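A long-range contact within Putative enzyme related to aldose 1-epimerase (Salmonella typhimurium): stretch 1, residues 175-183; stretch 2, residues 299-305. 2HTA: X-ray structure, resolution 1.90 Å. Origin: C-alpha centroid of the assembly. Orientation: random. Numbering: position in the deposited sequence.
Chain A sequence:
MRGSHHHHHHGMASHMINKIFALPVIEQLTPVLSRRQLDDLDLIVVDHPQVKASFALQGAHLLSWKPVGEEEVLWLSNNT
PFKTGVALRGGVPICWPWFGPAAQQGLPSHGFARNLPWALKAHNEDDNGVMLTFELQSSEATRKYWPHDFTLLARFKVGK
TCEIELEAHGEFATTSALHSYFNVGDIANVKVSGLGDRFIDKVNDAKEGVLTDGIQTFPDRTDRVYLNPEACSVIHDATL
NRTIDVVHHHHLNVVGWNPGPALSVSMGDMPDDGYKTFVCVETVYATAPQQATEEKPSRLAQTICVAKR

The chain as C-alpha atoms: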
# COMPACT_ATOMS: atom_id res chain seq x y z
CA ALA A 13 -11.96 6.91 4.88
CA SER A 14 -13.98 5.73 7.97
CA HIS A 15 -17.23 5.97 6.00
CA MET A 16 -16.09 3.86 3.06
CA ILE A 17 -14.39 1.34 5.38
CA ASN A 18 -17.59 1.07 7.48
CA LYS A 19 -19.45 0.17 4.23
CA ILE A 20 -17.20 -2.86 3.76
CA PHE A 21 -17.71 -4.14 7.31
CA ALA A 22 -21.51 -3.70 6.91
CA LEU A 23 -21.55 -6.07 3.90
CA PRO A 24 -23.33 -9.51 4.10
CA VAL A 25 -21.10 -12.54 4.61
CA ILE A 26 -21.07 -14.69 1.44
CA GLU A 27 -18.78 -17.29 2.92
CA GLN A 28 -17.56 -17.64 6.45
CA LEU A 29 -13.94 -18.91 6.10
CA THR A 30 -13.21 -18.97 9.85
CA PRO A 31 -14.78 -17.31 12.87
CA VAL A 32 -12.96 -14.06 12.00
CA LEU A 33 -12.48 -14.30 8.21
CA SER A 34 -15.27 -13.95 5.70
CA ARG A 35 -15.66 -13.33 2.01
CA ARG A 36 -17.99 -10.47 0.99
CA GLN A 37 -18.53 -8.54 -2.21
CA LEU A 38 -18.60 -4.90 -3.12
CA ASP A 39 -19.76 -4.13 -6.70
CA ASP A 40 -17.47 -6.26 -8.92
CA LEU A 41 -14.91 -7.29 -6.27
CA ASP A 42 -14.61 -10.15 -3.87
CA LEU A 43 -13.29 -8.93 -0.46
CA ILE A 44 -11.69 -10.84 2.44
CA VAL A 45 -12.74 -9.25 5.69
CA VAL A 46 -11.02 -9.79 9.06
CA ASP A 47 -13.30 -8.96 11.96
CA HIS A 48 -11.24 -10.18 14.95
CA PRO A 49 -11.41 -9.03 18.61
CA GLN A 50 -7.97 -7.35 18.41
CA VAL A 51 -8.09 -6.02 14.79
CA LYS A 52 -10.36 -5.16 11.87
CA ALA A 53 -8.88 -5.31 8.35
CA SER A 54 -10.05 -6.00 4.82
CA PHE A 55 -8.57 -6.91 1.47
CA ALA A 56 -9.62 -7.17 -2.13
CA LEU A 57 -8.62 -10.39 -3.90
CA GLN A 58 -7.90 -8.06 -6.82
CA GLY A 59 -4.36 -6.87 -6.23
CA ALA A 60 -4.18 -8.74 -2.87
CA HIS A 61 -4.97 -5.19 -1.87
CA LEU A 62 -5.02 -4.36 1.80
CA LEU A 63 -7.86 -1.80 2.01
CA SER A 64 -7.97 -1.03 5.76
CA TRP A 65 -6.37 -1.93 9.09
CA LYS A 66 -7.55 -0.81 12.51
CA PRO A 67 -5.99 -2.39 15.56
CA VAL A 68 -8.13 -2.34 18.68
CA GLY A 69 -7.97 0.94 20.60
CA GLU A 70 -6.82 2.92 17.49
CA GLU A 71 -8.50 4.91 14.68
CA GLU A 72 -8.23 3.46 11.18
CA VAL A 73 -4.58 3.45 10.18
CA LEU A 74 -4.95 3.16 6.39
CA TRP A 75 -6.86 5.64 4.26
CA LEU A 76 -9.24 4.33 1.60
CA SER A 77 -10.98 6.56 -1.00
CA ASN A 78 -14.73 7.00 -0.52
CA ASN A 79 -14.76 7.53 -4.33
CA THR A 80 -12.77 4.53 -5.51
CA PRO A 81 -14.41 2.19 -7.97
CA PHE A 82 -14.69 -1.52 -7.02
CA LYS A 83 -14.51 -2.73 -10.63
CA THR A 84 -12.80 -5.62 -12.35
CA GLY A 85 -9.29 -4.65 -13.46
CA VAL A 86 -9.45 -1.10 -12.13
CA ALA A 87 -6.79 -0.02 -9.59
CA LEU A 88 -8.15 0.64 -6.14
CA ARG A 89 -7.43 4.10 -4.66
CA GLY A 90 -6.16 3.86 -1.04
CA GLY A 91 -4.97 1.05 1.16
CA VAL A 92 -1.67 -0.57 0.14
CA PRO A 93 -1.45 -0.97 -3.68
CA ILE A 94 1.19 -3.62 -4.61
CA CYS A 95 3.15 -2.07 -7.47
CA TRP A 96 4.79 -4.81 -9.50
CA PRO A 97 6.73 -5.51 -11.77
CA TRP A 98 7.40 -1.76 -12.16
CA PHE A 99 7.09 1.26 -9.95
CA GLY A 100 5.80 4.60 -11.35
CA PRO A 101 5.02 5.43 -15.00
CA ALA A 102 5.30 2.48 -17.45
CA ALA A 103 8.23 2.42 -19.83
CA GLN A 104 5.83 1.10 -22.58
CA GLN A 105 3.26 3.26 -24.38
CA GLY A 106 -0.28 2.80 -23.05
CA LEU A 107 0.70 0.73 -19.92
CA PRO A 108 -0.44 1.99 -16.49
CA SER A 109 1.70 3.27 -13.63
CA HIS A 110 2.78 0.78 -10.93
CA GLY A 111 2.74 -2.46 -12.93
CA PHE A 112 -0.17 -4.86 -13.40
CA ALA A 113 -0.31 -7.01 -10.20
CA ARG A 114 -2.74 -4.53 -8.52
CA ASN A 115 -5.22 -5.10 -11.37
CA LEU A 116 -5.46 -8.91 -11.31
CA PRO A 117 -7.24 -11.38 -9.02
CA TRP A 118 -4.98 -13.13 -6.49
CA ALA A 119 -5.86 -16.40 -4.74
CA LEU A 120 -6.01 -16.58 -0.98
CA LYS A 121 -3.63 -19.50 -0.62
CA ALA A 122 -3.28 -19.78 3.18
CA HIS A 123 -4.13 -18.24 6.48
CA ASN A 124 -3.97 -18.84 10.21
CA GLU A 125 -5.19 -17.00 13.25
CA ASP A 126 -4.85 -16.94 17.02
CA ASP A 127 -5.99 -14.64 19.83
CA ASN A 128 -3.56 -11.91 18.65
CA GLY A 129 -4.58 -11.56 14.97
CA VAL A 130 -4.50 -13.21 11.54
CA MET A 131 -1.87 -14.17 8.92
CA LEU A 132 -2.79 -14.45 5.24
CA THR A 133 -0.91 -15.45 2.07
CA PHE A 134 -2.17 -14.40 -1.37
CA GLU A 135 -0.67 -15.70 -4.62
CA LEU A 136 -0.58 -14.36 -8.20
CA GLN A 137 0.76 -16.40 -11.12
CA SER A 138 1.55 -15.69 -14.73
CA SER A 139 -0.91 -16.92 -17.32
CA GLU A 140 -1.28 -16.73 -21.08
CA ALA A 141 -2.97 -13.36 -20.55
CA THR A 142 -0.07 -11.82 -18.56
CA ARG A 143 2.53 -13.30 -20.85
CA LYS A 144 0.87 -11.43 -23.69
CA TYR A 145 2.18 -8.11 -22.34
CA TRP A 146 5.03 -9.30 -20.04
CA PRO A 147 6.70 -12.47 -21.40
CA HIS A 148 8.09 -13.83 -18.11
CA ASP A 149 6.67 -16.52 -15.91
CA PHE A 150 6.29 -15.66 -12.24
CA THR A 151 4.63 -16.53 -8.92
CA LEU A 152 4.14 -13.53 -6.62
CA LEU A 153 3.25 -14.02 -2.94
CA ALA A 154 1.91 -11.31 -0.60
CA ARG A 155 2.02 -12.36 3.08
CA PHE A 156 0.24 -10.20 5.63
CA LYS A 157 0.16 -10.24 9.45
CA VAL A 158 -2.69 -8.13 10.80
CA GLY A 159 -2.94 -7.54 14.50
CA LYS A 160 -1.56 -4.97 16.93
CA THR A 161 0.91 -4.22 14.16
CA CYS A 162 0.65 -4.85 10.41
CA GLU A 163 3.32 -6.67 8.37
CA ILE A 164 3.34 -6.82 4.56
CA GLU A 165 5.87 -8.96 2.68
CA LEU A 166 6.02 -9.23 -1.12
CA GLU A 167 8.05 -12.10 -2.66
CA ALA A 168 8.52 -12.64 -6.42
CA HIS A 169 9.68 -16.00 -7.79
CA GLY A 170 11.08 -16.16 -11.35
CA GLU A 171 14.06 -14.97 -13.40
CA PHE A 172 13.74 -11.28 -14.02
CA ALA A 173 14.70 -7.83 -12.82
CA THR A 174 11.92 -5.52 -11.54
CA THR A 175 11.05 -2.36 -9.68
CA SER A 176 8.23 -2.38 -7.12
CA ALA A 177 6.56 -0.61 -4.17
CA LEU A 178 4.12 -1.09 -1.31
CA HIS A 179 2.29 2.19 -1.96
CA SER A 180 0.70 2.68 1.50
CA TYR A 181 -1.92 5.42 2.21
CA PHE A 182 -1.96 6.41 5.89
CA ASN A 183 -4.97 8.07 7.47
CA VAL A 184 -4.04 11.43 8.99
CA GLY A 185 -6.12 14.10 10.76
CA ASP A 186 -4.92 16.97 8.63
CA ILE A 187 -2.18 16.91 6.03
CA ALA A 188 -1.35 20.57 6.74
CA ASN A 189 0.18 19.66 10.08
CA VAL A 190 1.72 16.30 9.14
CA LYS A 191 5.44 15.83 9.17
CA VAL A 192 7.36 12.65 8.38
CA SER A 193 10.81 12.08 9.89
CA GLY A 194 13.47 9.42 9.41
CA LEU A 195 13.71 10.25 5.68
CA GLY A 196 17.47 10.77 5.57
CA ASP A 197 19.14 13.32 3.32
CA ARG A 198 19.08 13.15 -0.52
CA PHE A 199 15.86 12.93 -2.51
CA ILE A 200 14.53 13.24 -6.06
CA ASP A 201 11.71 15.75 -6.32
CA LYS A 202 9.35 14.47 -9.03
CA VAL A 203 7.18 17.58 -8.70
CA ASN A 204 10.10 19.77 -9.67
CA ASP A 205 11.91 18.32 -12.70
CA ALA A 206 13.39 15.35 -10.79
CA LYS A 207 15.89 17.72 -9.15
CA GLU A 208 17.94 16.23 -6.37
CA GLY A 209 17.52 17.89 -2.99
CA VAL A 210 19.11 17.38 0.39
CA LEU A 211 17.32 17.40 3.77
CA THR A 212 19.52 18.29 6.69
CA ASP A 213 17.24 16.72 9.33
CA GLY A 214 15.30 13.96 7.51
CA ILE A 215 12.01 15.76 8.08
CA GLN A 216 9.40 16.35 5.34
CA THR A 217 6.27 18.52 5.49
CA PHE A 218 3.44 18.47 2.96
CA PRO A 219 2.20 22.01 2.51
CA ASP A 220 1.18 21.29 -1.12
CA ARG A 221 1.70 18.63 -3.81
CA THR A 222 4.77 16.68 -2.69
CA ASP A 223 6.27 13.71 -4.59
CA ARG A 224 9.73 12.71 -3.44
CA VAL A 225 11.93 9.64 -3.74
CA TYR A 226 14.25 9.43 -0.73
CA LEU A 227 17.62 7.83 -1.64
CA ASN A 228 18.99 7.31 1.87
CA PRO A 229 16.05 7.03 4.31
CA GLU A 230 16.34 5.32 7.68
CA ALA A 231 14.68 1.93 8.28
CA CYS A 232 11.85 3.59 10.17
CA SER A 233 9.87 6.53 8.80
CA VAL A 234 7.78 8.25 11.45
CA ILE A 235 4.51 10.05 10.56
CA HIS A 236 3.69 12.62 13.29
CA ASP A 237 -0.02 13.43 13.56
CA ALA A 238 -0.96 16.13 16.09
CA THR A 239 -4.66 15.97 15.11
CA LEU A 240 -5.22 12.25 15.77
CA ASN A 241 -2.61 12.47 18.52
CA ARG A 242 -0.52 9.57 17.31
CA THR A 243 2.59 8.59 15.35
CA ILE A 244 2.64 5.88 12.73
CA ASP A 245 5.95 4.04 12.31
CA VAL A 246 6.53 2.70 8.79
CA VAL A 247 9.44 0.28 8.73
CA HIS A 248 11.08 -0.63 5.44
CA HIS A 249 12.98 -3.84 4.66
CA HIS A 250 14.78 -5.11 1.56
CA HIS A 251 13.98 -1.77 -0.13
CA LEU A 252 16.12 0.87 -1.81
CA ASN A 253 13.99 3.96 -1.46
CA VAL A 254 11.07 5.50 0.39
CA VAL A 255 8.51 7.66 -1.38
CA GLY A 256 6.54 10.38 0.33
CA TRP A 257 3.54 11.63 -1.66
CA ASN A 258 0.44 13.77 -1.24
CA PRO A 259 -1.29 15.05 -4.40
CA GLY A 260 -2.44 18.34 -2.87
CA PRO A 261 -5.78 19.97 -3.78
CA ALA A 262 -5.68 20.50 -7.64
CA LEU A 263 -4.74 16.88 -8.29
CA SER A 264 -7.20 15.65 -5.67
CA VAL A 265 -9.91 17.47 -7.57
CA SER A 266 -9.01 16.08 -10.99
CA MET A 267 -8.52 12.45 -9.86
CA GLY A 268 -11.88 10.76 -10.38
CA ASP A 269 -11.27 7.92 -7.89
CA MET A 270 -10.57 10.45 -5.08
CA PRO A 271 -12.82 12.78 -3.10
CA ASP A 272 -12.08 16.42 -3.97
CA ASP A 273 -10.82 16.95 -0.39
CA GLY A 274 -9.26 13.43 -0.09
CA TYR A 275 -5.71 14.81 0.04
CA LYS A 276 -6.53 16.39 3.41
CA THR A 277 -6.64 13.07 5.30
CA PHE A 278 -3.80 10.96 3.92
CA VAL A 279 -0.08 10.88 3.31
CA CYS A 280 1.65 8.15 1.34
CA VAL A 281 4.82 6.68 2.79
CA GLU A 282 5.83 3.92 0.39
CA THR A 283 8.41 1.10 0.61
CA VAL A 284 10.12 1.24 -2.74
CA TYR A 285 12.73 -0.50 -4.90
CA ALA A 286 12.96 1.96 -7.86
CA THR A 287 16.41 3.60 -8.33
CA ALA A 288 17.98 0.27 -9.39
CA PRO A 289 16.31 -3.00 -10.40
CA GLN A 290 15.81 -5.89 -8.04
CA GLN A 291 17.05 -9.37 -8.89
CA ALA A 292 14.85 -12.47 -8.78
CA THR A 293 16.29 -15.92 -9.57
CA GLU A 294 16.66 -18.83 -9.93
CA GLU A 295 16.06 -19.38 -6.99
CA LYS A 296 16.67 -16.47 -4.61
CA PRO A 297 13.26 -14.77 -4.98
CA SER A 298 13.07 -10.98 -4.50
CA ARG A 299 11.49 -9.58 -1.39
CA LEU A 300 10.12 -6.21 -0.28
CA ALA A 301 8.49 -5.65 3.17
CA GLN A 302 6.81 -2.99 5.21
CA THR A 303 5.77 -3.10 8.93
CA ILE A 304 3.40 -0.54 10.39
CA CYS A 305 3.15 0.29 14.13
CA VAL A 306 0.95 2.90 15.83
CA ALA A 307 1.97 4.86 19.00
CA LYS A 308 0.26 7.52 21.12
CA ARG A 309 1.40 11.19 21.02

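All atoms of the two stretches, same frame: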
# COMPACT_ATOMS: atom_id res chain seq x y z
N THR A 175 11.16 -3.37 -10.72
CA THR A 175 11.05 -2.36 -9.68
C THR A 175 9.63 -2.48 -9.09
O THR A 175 8.70 -3.01 -9.74
CB THR A 175 11.33 -0.94 -10.19
OG1 THR A 175 10.42 -0.62 -11.24
CG2 THR A 175 12.85 -0.80 -10.73
N SER A 176 9.48 -2.10 -7.83
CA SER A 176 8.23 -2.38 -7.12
C SER A 176 8.07 -1.41 -5.95
O SER A 176 9.03 -0.68 -5.60
CB SER A 176 8.20 -3.81 -6.60
OG SER A 176 9.35 -4.10 -5.82
N ALA A 177 6.87 -1.43 -5.35
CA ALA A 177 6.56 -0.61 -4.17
C ALA A 177 5.39 -1.19 -3.38
O ALA A 177 4.50 -1.89 -3.96
CB ALA A 177 6.17 0.83 -4.60
N LEU A 178 5.36 -0.91 -2.06
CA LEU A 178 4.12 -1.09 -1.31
C LEU A 178 3.68 0.37 -1.06
O LEU A 178 4.34 1.12 -0.35
CB LEU A 178 4.40 -1.87 0.00
CG LEU A 178 5.11 -3.20 -0.19
CD1 LEU A 178 5.44 -3.90 1.17
CD2 LEU A 178 4.19 -4.15 -1.04
N HIS A 179 2.62 0.77 -1.77
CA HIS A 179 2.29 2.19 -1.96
C HIS A 179 1.32 2.66 -0.86
O HIS A 179 0.26 3.20 -1.15
CB HIS A 179 1.58 2.31 -3.33
CG HIS A 179 1.43 3.70 -3.86
ND1 HIS A 179 0.76 4.68 -3.18
CD2 HIS A 179 1.76 4.25 -5.07
CE1 HIS A 179 0.72 5.79 -3.90
NE2 HIS A 179 1.29 5.54 -5.07
N SER A 180 1.67 2.46 0.41
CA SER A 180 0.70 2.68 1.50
C SER A 180 0.15 4.10 1.69
O SER A 180 0.91 5.06 1.68
CB SER A 180 1.34 2.23 2.82
OG SER A 180 2.01 1.02 2.58
N TYR A 181 -1.18 4.19 1.88
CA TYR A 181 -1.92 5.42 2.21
C TYR A 181 -2.29 5.38 3.71
O TYR A 181 -3.10 4.56 4.10
CB TYR A 181 -3.26 5.43 1.48
CG TYR A 181 -3.14 5.67 -0.01
CD1 TYR A 181 -2.66 4.65 -0.88
CD2 TYR A 181 -3.55 6.85 -0.56
CE1 TYR A 181 -2.59 4.81 -2.29
CE2 TYR A 181 -3.46 7.06 -2.01
CZ TYR A 181 -2.98 6.05 -2.82
OH TYR A 181 -2.90 6.24 -4.20
N PHE A 182 -1.77 6.33 4.45
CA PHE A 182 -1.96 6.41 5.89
C PHE A 182 -2.94 7.53 6.18
O PHE A 182 -2.82 8.63 5.65
CB PHE A 182 -0.61 6.64 6.56
CG PHE A 182 0.30 5.48 6.42
CD1 PHE A 182 1.36 5.51 5.50
CD2 PHE A 182 0.04 4.30 7.11
CE1 PHE A 182 2.17 4.38 5.32
CE2 PHE A 182 0.86 3.16 6.96
CZ PHE A 182 1.92 3.21 6.05
N ASN A 183 -3.91 7.17 7.00
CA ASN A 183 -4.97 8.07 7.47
C ASN A 183 -4.37 9.06 8.45
O ASN A 183 -3.70 8.68 9.41
CB ASN A 183 -6.05 7.18 8.11
CG ASN A 183 -7.33 7.94 8.49
OD1 ASN A 183 -7.77 8.83 7.78
ND2 ASN A 183 -7.94 7.55 9.64
N ARG A 299 12.39 -9.85 -2.48
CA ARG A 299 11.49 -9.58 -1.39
C ARG A 299 11.44 -8.08 -1.16
O ARG A 299 12.42 -7.37 -1.39
CB ARG A 299 11.96 -10.31 -0.10
CG ARG A 299 11.92 -11.84 -0.23
CD ARG A 299 11.97 -12.55 1.13
NE ARG A 299 13.34 -12.64 1.62
CZ ARG A 299 13.75 -12.12 2.79
NH1 ARG A 299 12.86 -11.52 3.57
NH2 ARG A 299 15.02 -12.25 3.20
N LEU A 300 10.27 -7.59 -0.73
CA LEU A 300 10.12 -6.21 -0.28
C LEU A 300 9.09 -6.27 0.89
O LEU A 300 8.08 -7.01 0.79
CB LEU A 300 9.51 -5.39 -1.41
CG LEU A 300 9.50 -3.86 -1.33
CD1 LEU A 300 10.95 -3.28 -1.26
CD2 LEU A 300 8.69 -3.30 -2.51
N ALA A 301 9.38 -5.56 1.98
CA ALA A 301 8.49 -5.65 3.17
C ALA A 301 8.33 -4.33 3.84
O ALA A 301 9.25 -3.51 3.87
CB ALA A 301 8.99 -6.71 4.19
N GLN A 302 7.14 -4.16 4.42
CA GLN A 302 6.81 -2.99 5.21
C GLN A 302 6.07 -3.46 6.51
O GLN A 302 5.22 -4.34 6.43
CB GLN A 302 5.90 -2.09 4.38
CG GLN A 302 5.52 -0.78 5.12
CD GLN A 302 4.61 0.10 4.35
OE1 GLN A 302 3.44 0.21 4.69
NE2 GLN A 302 5.14 0.73 3.27
N THR A 303 6.44 -2.90 7.66
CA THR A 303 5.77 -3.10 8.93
C THR A 303 5.28 -1.74 9.41
O THR A 303 5.96 -0.73 9.24
CB THR A 303 6.70 -3.82 9.93
OG1 THR A 303 6.92 -5.14 9.42
CG2 THR A 303 6.03 -3.96 11.32
N ILE A 304 4.05 -1.73 9.90
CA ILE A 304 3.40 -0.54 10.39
C ILE A 304 3.05 -0.72 11.88
O ILE A 304 2.48 -1.76 12.30
CB ILE A 304 2.08 -0.27 9.61
CG1 ILE A 304 2.31 -0.38 8.09
CG2 ILE A 304 1.52 1.12 10.05
CD1 ILE A 304 0.98 -0.49 7.25
N CYS A 305 3.35 0.32 12.65
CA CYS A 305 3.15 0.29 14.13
C CYS A 305 2.55 1.64 14.49
O CYS A 305 2.99 2.69 13.99
CB CYS A 305 4.55 0.12 14.76
SG CYS A 305 4.55 0.11 16.50

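When two strands face one another without sharing backbone hydrogen bonds, their union depends on alternation: every second side chain points across the gap, and the shapes of those side chains determine what is achieved. The pairing of residues 175-183 with 299-305 in this epimerase-related protein illustrates the principle over a separation of at least 120 residues. The strand 175-178 and the strand 299-305 run in nearly the same direction, 17° apart, with their axes 7.6 Å apart at closest approach. That spacing is too wide for backbone pairing but suits interleaved side chains, and 371 Å² of surface is buried between the stretches.

On the second strand, Leu-300, Gln-302 and Ile-304 direct their CA-to-CB bonds toward the partner, while Arg-299 and Ala-301 point away. The first stretch answers with Ser-176, Leu-178, Ser-180 and Phe-182, all directed toward it and all buried. Its even-numbered pattern persists through the turn at His-179, across which a weak backbone hydrogen bond joins Ser-180 N to Leu-178 O at 3.1 Å.

At one end, Leu-300 adopts chi1 t and chi2 p, which brings its CD2 methyl to 3.5 Å from Ser-176 OG and 3.8 Å from Ala-177 CA. Small side chains suit these positions: the Ser-176 side chain, in the p rotamer, is short, and the Ala-177 methyl points away, so the leucine branch can come close to the backbone itself. Leu-178 uses the other common leucine conformation, m for chi1 and t for chi2. Its CG lies 4.3 Å from Leu-300 CD2, while its CD1 extends over the opposing main chain, 3.7 Å from Gln-302 N and 3.7 Å from Gln-302 CB. A branched aliphatic chain thus covers both a neighbouring leucine and a stretch of backbone, and these two leucines have the largest areas covered in the contact.

The middle is polar. Gln-302 is extended, with chi1 and chi2 both t, so that its methylene groups carry the amide across the gap and leave CB beside Leu-178. Chi3, at 108°, sets the amide plane at the end of this straight chain. Ser-180, with chi1 at -43° in the m well, places its hydroxyl to meet it: OG donates a hydrogen bond to Gln-302 OE1 at 2.7 Å. The other end of the amide is also satisfied, since Gln-302 NE2 is hydrogen-bonded elsewhere in the structure. Glutamine is well suited to this place because it combines an aliphatic stem with a buried polar tip whose needs are met.

Beyond the amide, Phe-182 closes the contact. Its m rotamer, with chi2 at 104°, presents the ring edge to the second strand: CZ is 3.6 Å from Gln-302 OE1, and CE2 is 3.7 Å from Ile-304 CD1. Ile-304, with chi1 m and chi2 t, supplies that methyl. The aromatic edge therefore borders both an amide oxygen and an aliphatic group, joining the polar centre to an apolar end.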